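Local coordinates for teichoic acid D-alanine hydrolase (Staphylococcus aureus, PDB 5ZH8) that removes D-alanyl esters from wall teichoic acid and lipoteichoic acid, influencing methicillin resistance, autolysis and cell wall structure in Staphylococcus aureus, at the interface of chains A and B. Coordinates in Å, arbitrary orientation; residue numbers count along the deposited sequence, not the author numbering. Chains: chain A/B, Protein FmtA.

Contacts 1 and 2 belong to one two-fold interface between identical chains. The centres of their C-alpha atoms lie about 26 Å apart. The two share the loop between strands 264-265 and 272-273. Chain B supplies its first residue, B:Tyr266, to contact 1. Chain A supplies the next two, A:Asn267 and A:Ser268, to contact 2. Through the symmetry, the loop of each chain therefore takes part in both kinds of patch. Contact 1 is mainly apolar packing on helices, while contact 2 is polar and lies near a catalytic motif. The pairing may reflect crystal packing rather than a dimer in the cell.

Contact 1: the interface of chains A and B. Residues chain A 82, 373, 377; chain B 87, 266.
The imidazole of A:His377 presents one face to B:Leu87, whose methyl CD1 sits 4.3 Å above the ring plane, over its centre. The histidine ring also packs within its own chain. Its CD2 sits 3.7 Å above the A:Tyr82 ring plane, over its centre. The imidazole is tilted about 60° to the phenol, so it meets that face with a ring carbon rather than stacking flat. B:Leu87 CD2 packs beside the hydroxyl end of A:Tyr82, 3.4 Å from OH. The tyrosine and leucine side chains cross at about a right angle.

B:Leu87, from a loop of chain B, packs against helices 74-85 and 371-382 of chain A in this small, mainly apolar patch. Its CD2 touches A:Tyr82, A:Val373 and A:His377, meeting A:His377 CB at 3.6 Å. A:His377 has CG anti to the backbone N (chi1 180°), which swings its ring toward A:Tyr82 and the leucine.

A:Val373 lies one helical turn before A:His377 and uses its two methyls on different neighbours. The A:Val373 and B:Leu87 side chains pass in opposite directions, with CG1 against the leucine. CG2 turns to the phenol of B:Tyr266, at the far end of the patch. The packing may help hold the two chains together in the crystal. On the leucine side of A:Val373, CG1 lies 3.5 Å from B:Leu87 CD2.

Contact 2: the interface of chains A and B. Residues chain A 267-268; chain B 211, 334, 341.
A:Ser268 brings its CB toward the phenol hydroxyl of B:Tyr334, at 3.6 Å from OH. Little apolar surface meets here. The ring of B:Tyr211 flanks the serine more loosely, with CD2 4.5 Å from A:Ser268 OG. That oxygen lies above the plane of the B:Tyr211 ring but displaced beyond its CD2 side. The rings of B:Tyr211 and B:Tyr334 are nearly parallel, yet stepped rather than stacked.

Outside this centre, the serine hydroxyl makes the polar link. A:Ser268 OG donates a hydrogen bond to B:Tyr334 OH at 3.0 Å. OG lies beside the backbone N (chi1 -74°), anti to the carbonyl carbon, where it can reach both B:Tyr334 OH and A:Asn267 O. The second bond joins A:Ser268 OG to A:Asn267 O at 2.8 Å. Its geometry is poor: the C=O...donor angle is 97° and the donor is tilted 33° from the carbonyl plane. The hydroxyl has one hydrogen, so the two bonds probably compete for it. At the ring edge of B:Tyr334, in plane, lies the backbone O of B:Arg341.

B:Arg341 forms the outer rim. Its chain bends at chi3 and brings NH2 within 3.6 Å of A:Asn267 O. This is too long to count as a bond, but the charge may still attract the carbonyl.

B:Tyr211 begins a Tyr-Asn-Asp sequence, the counterpart of the Tyr-X-Asn motif of penicillin-binding proteins and beta-lactamases. It is the motif tyrosine, an active-site residue in this family. The loop of chain A after strand 264-265 therefore probably lies beside the chain B active site, next to strands 333-335 and 340-346.

Contact 1: the interface of chains A and B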
ATOM      1  N   TYR A  82      -7.332  19.714  -9.456  1.00 50.77           N
ATOM      2  CA  TYR A  82      -7.574  18.361  -8.977  1.00 49.38           C
ATOM      3  C   TYR A  82      -6.478  17.937  -8.015  1.00 48.72           C
ATOM      4  O   TYR A  82      -6.770  17.451  -6.926  1.00 48.86           O
ATOM      5  CB  TYR A  82      -7.678  17.367 -10.134  1.00 47.93           C
ATOM      6  CG  TYR A  82      -7.433  15.962  -9.688  1.00 46.48           C
ATOM      7  CD1 TYR A  82      -8.277  15.358  -8.778  1.00 46.80           C
ATOM      8  CD2 TYR A  82      -6.336  15.248 -10.150  1.00 45.18           C
ATOM      9  CE1 TYR A  82      -8.052  14.076  -8.335  1.00 46.12           C
ATOM     10  CE2 TYR A  82      -6.097  13.950  -9.724  1.00 44.37           C
ATOM     11  CZ  TYR A  82      -6.951  13.375  -8.809  1.00 45.03           C
ATOM     12  OH  TYR A  82      -6.713  12.093  -8.388  1.00 44.64           O
ATOM     13  N   VAL A 373      -5.372   5.894  -9.806  1.00 46.88           N
ATOM     14  CA  VAL A 373      -6.625   6.607  -9.952  1.00 47.56           C
ATOM     15  C   VAL A 373      -6.339   8.040 -10.383  1.00 46.95           C
ATOM     16  O   VAL A 373      -7.069   8.598 -11.200  1.00 47.63           O
ATOM     17  CB  VAL A 373      -7.453   6.589  -8.646  1.00 48.98           C
ATOM     18  CG1 VAL A 373      -8.604   7.578  -8.717  1.00 49.90           C
ATOM     19  CG2 VAL A 373      -8.000   5.193  -8.374  1.00 50.02           C
ATOM     20  N   HIS A 377      -7.276   9.669 -14.085  1.00 44.62           N
ATOM     21  CA  HIS A 377      -8.192  10.788 -14.123  1.00 45.33           C
ATOM     22  C   HIS A 377      -7.613  11.898 -14.987  1.00 45.20           C
ATOM     23  O   HIS A 377      -8.336  12.563 -15.718  1.00 46.60           O
ATOM     24  CB  HIS A 377      -8.470  11.290 -12.715  1.00 45.48           C
ATOM     25  CG  HIS A 377      -9.407  12.452 -12.667  1.00 46.62           C
ATOM     26  ND1 HIS A 377     -10.736  12.352 -13.020  1.00 47.78           N
ATOM     27  CD2 HIS A 377      -9.209  13.739 -12.302  1.00 47.00           C
ATOM     28  CE1 HIS A 377     -11.315  13.528 -12.882  1.00 48.83           C
ATOM     29  NE2 HIS A 377     -10.414  14.385 -12.438  1.00 48.46           N
TER
ATOM     30  N   LEU B  87     -11.972  11.797  -5.836  1.00 47.71           N
ATOM     31  CA  LEU B  87     -12.265  10.496  -6.457  1.00 48.58           C
ATOM     32  C   LEU B  87     -12.412   9.372  -5.430  1.00 48.48           C
ATOM     33  O   LEU B  87     -12.099   8.218  -5.712  1.00 49.58           O
ATOM     34  CB  LEU B  87     -11.195  10.122  -7.498  1.00 49.68           C
ATOM     35  CG  LEU B  87     -11.116  10.916  -8.803  1.00 50.25           C
ATOM     36  CD1 LEU B  87     -11.503  12.372  -8.661  1.00 49.29           C
ATOM     37  CD2 LEU B  87      -9.717  10.807  -9.391  1.00 51.61           C
ATOM     38  N   TYR B 266      -5.119  -1.766  -7.721  1.00 86.72           N
ATOM     39  CA  TYR B 266      -4.463  -1.895  -9.013  1.00 90.11           C
ATOM     40  C   TYR B 266      -3.001  -2.060  -8.648  1.00 93.03           C
ATOM     41  O   TYR B 266      -2.372  -1.110  -8.181  1.00 91.37           O
ATOM     42  CB  TYR B 266      -4.666  -0.638  -9.857  1.00 88.71           C
ATOM     43  CG  TYR B 266      -5.856   0.196  -9.439  1.00 85.77           C
ATOM     44  CD1 TYR B 266      -5.897   0.808  -8.193  1.00 83.52           C
ATOM     45  CD2 TYR B 266      -6.939   0.371 -10.291  1.00 85.63           C
ATOM     46  CE1 TYR B 266      -6.983   1.572  -7.807  1.00 81.09           C
ATOM     47  CE2 TYR B 266      -8.029   1.133  -9.913  1.00 83.29           C
ATOM     48  CZ  TYR B 266      -8.045   1.731  -8.672  1.00 81.09           C
ATOM     49  OH  TYR B 266      -9.128   2.491  -8.292  1.00 79.19           O
TER

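Contact 2: the interface of chains A and B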
ATOM      1  N   ASN A 267       1.071   3.453   8.805  1.00 86.49           N
ATOM      2  CA  ASN A 267       0.634   2.111   9.213  1.00 89.73           C
ATOM      3  C   ASN A 267       0.010   2.262  10.590  1.00 93.02           C
ATOM      4  O   ASN A 267      -1.145   1.898  10.824  1.00 94.27           O
ATOM      5  CB  ASN A 267       1.805   1.111   9.211  1.00 91.46           C
ATOM      6  CG  ASN A 267       1.787   0.173  10.426  1.00 96.10           C
ATOM      7  OD1 ASN A 267       1.506   0.594  11.556  1.00 99.19           O
ATOM      8  ND2 ASN A 267       2.110  -1.102  10.196  1.00 97.36           N
ATOM      9  N   SER A 268       0.791   2.826  11.500  1.00 95.08           N
ATOM     10  CA  SER A 268       0.295   3.234  12.811  1.00 98.53           C
ATOM     11  C   SER A 268       1.168   4.365  13.330  1.00 98.89           C
ATOM     12  O   SER A 268       2.181   4.703  12.706  1.00 97.68           O
ATOM     13  CB  SER A 268       0.311   2.052  13.779  1.00102.46           C
ATOM     14  OG  SER A 268      -0.733   1.135  13.477  1.00103.20           O
TER
ATOM     15  N   TYR B 211       2.935  -5.033  16.399  1.00104.01           N
ATOM     16  CA  TYR B 211       1.557  -5.231  15.958  1.00100.39           C
ATOM     17  C   TYR B 211       1.437  -6.618  15.342  1.00101.01           C
ATOM     18  O   TYR B 211       2.320  -7.057  14.607  1.00102.94           O
ATOM     19  CB  TYR B 211       1.136  -4.155  14.956  1.00 97.37           C
ATOM     20  CG  TYR B 211      -0.344  -3.854  14.976  1.00 94.53           C
ATOM     21  CD1 TYR B 211      -1.252  -4.665  14.298  1.00 93.87           C
ATOM     22  CD2 TYR B 211      -0.839  -2.754  15.673  1.00 92.91           C
ATOM     23  CE1 TYR B 211      -2.612  -4.392  14.311  1.00 91.31           C
ATOM     24  CE2 TYR B 211      -2.197  -2.474  15.696  1.00 90.42           C
ATOM     25  CZ  TYR B 211      -3.081  -3.295  15.014  1.00 89.69           C
ATOM     26  OH  TYR B 211      -4.431  -3.008  15.046  1.00 87.71           O
ATOM     27  N   TYR B 334      -7.144   3.121  19.554  1.00 67.44           N
ATOM     28  CA  TYR B 334      -6.188   4.121  20.012  1.00 68.54           C
ATOM     29  C   TYR B 334      -6.875   5.282  20.721  1.00 68.17           C
ATOM     30  O   TYR B 334      -7.837   5.854  20.206  1.00 66.28           O
ATOM     31  CB  TYR B 334      -5.423   4.683  18.819  1.00 67.61           C
ATOM     32  CG  TYR B 334      -4.545   3.681  18.107  1.00 68.59           C
ATOM     33  CD1 TYR B 334      -5.067   2.831  17.135  1.00 67.37           C
ATOM     34  CD2 TYR B 334      -3.190   3.597  18.391  1.00 70.93           C
ATOM     35  CE1 TYR B 334      -4.267   1.919  16.477  1.00 68.66           C
ATOM     36  CE2 TYR B 334      -2.375   2.689  17.732  1.00 72.25           C
ATOM     37  CZ  TYR B 334      -2.921   1.853  16.774  1.00 71.11           C
ATOM     38  OH  TYR B 334      -2.126   0.944  16.117  1.00 72.67           O
ATOM     39  N   ARG B 341      -8.926   6.763  17.717  1.00 61.74           N
ATOM     40  CA  ARG B 341      -8.758   6.256  16.366  1.00 60.85           C
ATOM     41  C   ARG B 341      -8.958   4.748  16.286  1.00 61.43           C
ATOM     42  O   ARG B 341      -8.475   4.004  17.140  1.00 63.38           O
ATOM     43  CB  ARG B 341      -7.360   6.629  15.860  1.00 61.74           C
ATOM     44  CG  ARG B 341      -6.882   5.890  14.606  1.00 61.58           C
ATOM     45  CD  ARG B 341      -5.371   5.991  14.485  1.00 63.38           C
ATOM     46  NE  ARG B 341      -4.763   4.818  13.849  1.00 64.72           N
ATOM     47  CZ  ARG B 341      -4.627   4.656  12.541  1.00 64.00           C
ATOM     48  NH1 ARG B 341      -5.072   5.577  11.704  1.00 62.39           N
ATOM     49  NH2 ARG B 341      -4.060   3.559  12.056  1.00 65.40           N
TER